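PDB 2GS4: protein YciF from Escherichia coli, which is a homodimeric stress protein of the ferritin-like superfamily, related to rubrerythrin and probably able to bind metal, although its exact cellular role is not established. Local coordinates for residues 49-52 / 53-56; 19-22 / 23-26. All coordinates share one frame; numbering follows the deposited sequence.

Interaction 1: residues 49-52 / 53-56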
# COMPACT_ATOMS: atom_id res chain seq x y z
N GLU A 49 -15.71 1.58 -14.94
CA GLU A 49 -16.30 0.44 -15.62
C GLU A 49 -15.30 -0.69 -15.74
O GLU A 49 -15.61 -1.83 -15.41
CB GLU A 49 -16.81 0.87 -17.00
CG GLU A 49 -17.91 1.90 -16.90
CD GLU A 49 -19.01 1.46 -15.96
OE1 GLU A 49 -19.66 2.34 -15.35
OE2 GLU A 49 -19.23 0.24 -15.82
N GLU A 50 -14.08 -0.37 -16.18
CA GLU A 50 -13.02 -1.36 -16.31
C GLU A 50 -12.75 -2.04 -14.95
O GLU A 50 -12.46 -3.23 -14.92
CB GLU A 50 -11.75 -0.68 -16.88
CG GLU A 50 -10.43 -1.44 -16.73
CD GLU A 50 -9.25 -0.67 -17.31
OE1 GLU A 50 -8.19 -0.60 -16.65
OE2 GLU A 50 -9.37 -0.13 -18.44
N THR A 51 -12.87 -1.30 -13.85
CA THR A 51 -12.64 -1.88 -12.52
C THR A 51 -13.72 -2.90 -12.15
O THR A 51 -13.41 -3.92 -11.51
CB THR A 51 -12.55 -0.78 -11.42
OG1 THR A 51 -11.41 0.06 -11.66
CG2 THR A 51 -12.37 -1.42 -10.03
N HIS A 52 -14.97 -2.62 -12.51
CA HIS A 52 -16.04 -3.57 -12.22
C HIS A 52 -15.72 -4.82 -13.03
O HIS A 52 -15.93 -5.95 -12.57
CB HIS A 52 -17.41 -3.01 -12.62
CG HIS A 52 -18.12 -2.30 -11.51
ND1 HIS A 52 -18.39 -0.95 -11.52
CD2 HIS A 52 -18.60 -2.76 -10.33
CE1 HIS A 52 -18.99 -0.61 -10.40
NE2 HIS A 52 -19.14 -1.69 -9.66
N GLY A 53 -15.17 -4.62 -14.23
CA GLY A 53 -14.82 -5.75 -15.07
C GLY A 53 -13.68 -6.56 -14.48
O GLY A 53 -13.63 -7.78 -14.62
N GLN A 54 -12.74 -5.88 -13.82
CA GLN A 54 -11.60 -6.54 -13.21
C GLN A 54 -12.02 -7.36 -12.00
O GLN A 54 -11.42 -8.40 -11.70
CB GLN A 54 -10.52 -5.49 -12.86
CG GLN A 54 -9.96 -4.84 -14.13
CD GLN A 54 -9.16 -3.57 -13.89
OE1 GLN A 54 -9.18 -3.00 -12.80
NE2 GLN A 54 -8.47 -3.10 -14.93
N ILE A 55 -13.07 -6.92 -11.31
CA ILE A 55 -13.54 -7.70 -10.18
C ILE A 55 -14.11 -9.00 -10.76
O ILE A 55 -13.89 -10.08 -10.21
CB ILE A 55 -14.59 -6.93 -9.35
CG1 ILE A 55 -13.92 -5.74 -8.66
CG2 ILE A 55 -15.22 -7.85 -8.30
CD1 ILE A 55 -14.84 -4.87 -7.82
N GLU A 56 -14.81 -8.91 -11.89
CA GLU A 56 -15.35 -10.14 -12.49
C GLU A 56 -14.21 -11.08 -12.84
O GLU A 56 -14.32 -12.30 -12.68
CB GLU A 56 -16.17 -9.83 -13.75
CG GLU A 56 -17.43 -9.02 -13.48
CD GLU A 56 -18.41 -9.76 -12.60
OE1 GLU A 56 -19.14 -9.08 -11.84
OE2 GLU A 56 -18.47 -11.00 -12.67
O HOH W 1 -8.97 -1.09 -11.27

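Interaction 2: residues 19-22 / 23-26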
# COMPACT_ATOMS: atom_id res chain seq x y z
N SER A 19 -10.49 -6.53 -2.27
CA SER A 19 -10.95 -5.43 -1.43
C SER A 19 -10.58 -4.08 -2.06
O SER A 19 -11.41 -3.18 -2.09
CB SER A 19 -10.34 -5.55 -0.03
OG SER A 19 -10.48 -4.34 0.70
N ALA A 20 -9.36 -3.96 -2.57
CA ALA A 20 -8.90 -2.72 -3.18
C ALA A 20 -9.78 -2.29 -4.36
O ALA A 20 -10.11 -1.12 -4.49
CB ALA A 20 -7.45 -2.87 -3.64
N GLU A 21 -10.11 -3.24 -5.22
CA GLU A 21 -10.94 -2.96 -6.39
C GLU A 21 -12.34 -2.53 -5.95
O GLU A 21 -12.94 -1.61 -6.52
CB GLU A 21 -11.03 -4.21 -7.28
CG GLU A 21 -9.67 -4.67 -7.83
CD GLU A 21 -9.12 -3.74 -8.91
OE1 GLU A 21 -9.47 -2.54 -8.91
OE2 GLU A 21 -8.32 -4.22 -9.75
N LYS A 22 -12.84 -3.19 -4.91
CA LYS A 22 -14.15 -2.92 -4.33
C LYS A 22 -14.20 -1.46 -3.88
O LYS A 22 -15.12 -0.71 -4.21
CB LYS A 22 -14.36 -3.83 -3.11
CG LYS A 22 -15.75 -4.39 -2.95
CD LYS A 22 -15.98 -5.59 -3.84
CE LYS A 22 -17.44 -6.03 -3.77
NZ LYS A 22 -17.80 -6.95 -4.88
N GLN A 23 -13.19 -1.05 -3.12
CA GLN A 23 -13.09 0.31 -2.63
C GLN A 23 -12.88 1.24 -3.82
O GLN A 23 -13.46 2.33 -3.87
CB GLN A 23 -11.92 0.46 -1.66
CG GLN A 23 -11.94 -0.50 -0.49
CD GLN A 23 -10.74 -0.30 0.43
OE1 GLN A 23 -10.45 0.81 0.86
NE2 GLN A 23 -10.03 -1.38 0.72
N LEU A 24 -12.07 0.82 -4.78
CA LEU A 24 -11.81 1.68 -5.92
C LEU A 24 -13.11 2.05 -6.67
O LEU A 24 -13.25 3.20 -7.10
CB LEU A 24 -10.79 1.03 -6.87
CG LEU A 24 -9.97 2.00 -7.74
CD1 LEU A 24 -9.41 3.15 -6.90
CD2 LEU A 24 -8.83 1.25 -8.42
N THR A 25 -14.06 1.12 -6.79
CA THR A 25 -15.32 1.41 -7.48
C THR A 25 -16.01 2.67 -6.95
O THR A 25 -16.42 3.54 -7.72
CB THR A 25 -16.34 0.24 -7.40
OG1 THR A 25 -16.64 -0.06 -6.03
CG2 THR A 25 -15.80 -1.01 -8.09
N ARG A 26 -16.14 2.76 -5.63
CA ARG A 26 -16.76 3.93 -5.01
C ARG A 26 -15.90 5.17 -5.29
O ARG A 26 -16.41 6.20 -5.73
CB ARG A 26 -16.90 3.76 -3.48
CG ARG A 26 -18.00 2.80 -3.00
CD ARG A 26 -17.46 1.44 -2.51
NE ARG A 26 -16.71 1.51 -1.25
CZ ARG A 26 -16.30 0.44 -0.58
NH1 ARG A 26 -16.56 -0.78 -1.03
NH2 ARG A 26 -15.62 0.58 0.55

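Interaction 1: residues 49-52 / 53-56
E49, E50, T51 and H52 offer their carbonyls to the amides of G53, Q54, I55 and E56, an unbroken run of i to i+4 helical bonds in which Q54 N sits 2.9 Å from E50 O. The side-chain contact centres on E50 and Q54, one turn apart. E50 leaves with CG anti to the backbone N (chi1 164°), beside its own carbonyl carbon; this carries the extended chain straight out from the helix, and Q54 comes back to meet it. Q54 has CG anti to the carbonyl carbon (chi1 -65°), and the chain runs back over the E50 carbonyl, with CG 3.1 Å from E50 O. The two meet at the amide, where Q54 NE2 is 3.1 Å from E50 CG and 3.0 Å from E50 OE1. Carboxylate and amide planes are turned 54° apart. The stronger anchors come from helix 130-159: T146 OG1 bonds E50 OE1, while Q54 NE2 bonds the carboxylates of both E142 and E143. E143 also brings its negative charge close to that of E50. At the opposite end of the same amide, one water donates to Q54 OE1 at 2.5 Å and to T51 OG1 at 2.7 Å, bridging two oxygens that lie 4.0 Å apart; the Q54 leg is unusually short, and its exact length is uncertain. T51 OG1 is itself bonded to the carbonyl of H47, so the water extends a polar chain from the backbone to the amide. One residue on from Q54, I55 CG1 lies 3.4 Å from T51 O, the carbonyl that accepts the I55 amide. Polar side chains on the inner face of the helix, with T51 and Q54 buried, are consistent with the core of a ferritin-like helical bundle.

Interaction 2: residues 19-22 / 23-26
In S19 the hydroxyl points opposite the backbone N (chi1 165°), whereas the first bond of the Q23 side chain places CG beside its own N (chi1 -55°) and the chain then extends back along the helix, so that the amide of Q23 arrives beside OG of S19. The result is a side-chain hydrogen bond between residues one turn apart (i to i+4), Q23 NE2 to S19 OG at 3.0 Å, with the hydroxyl oxygen close to the amide plane. On the way there Q23 CG passes 3.2 Å from S19 O, the same carbonyl that accepts the backbone amide of Q23. Both polar ends reach further to C75, where OG of S19 bonds the backbone N and NE2 of Q23 the backbone O. An alanine at Q23 would remove the amide, and is likely to leave the carbonyl of C75 without this donor and OG of S19 dependent on its remaining bonds round C75. Two residues beyond Q23, T25 OG1 donates to K22 O; at 2.5 Å the bond is very short and its exact length doubtful. R26 doubles back along the helix, with Q23 CA 3.8 Å above the guanidinium plane of R26, over its centre. R26 NH1 stands 3.5 Å from K22 O. The inner side belongs to E21 and L24, which point the same way, with L24 CD2 3.9 Å from E21 OE1. OE2 of E21 bonds the hydroxyl of Y117 while lying near the like charge of E113. Within the bundle, helix 6-33 sets A20 and L24 against helices 76-89 and 95-126, E21 against helix 38-63, and Q23 against E79 and I82 of helix 76-89.

In the fold
From the N terminus, helix 6-33 comes first and carries interaction 2; after the short connection to helix 38-63 the chain turns back, and interaction 1 follows on this second, oppositely directed helix. Each contact spans single helical turns and closes no long loop, and the two lie in series, neither nested nor crossed. They meet across the hairpin, about 10 Å between centres, with E21 as the hub: its OE1 packs against T51 CG2 at 3.3 Å and its CB against I55 CG1, while H52 lies against T25. Interaction 1 then reaches helix 130-159, and interaction 2 helices 76-89 and 95-126, so together they link all five helices.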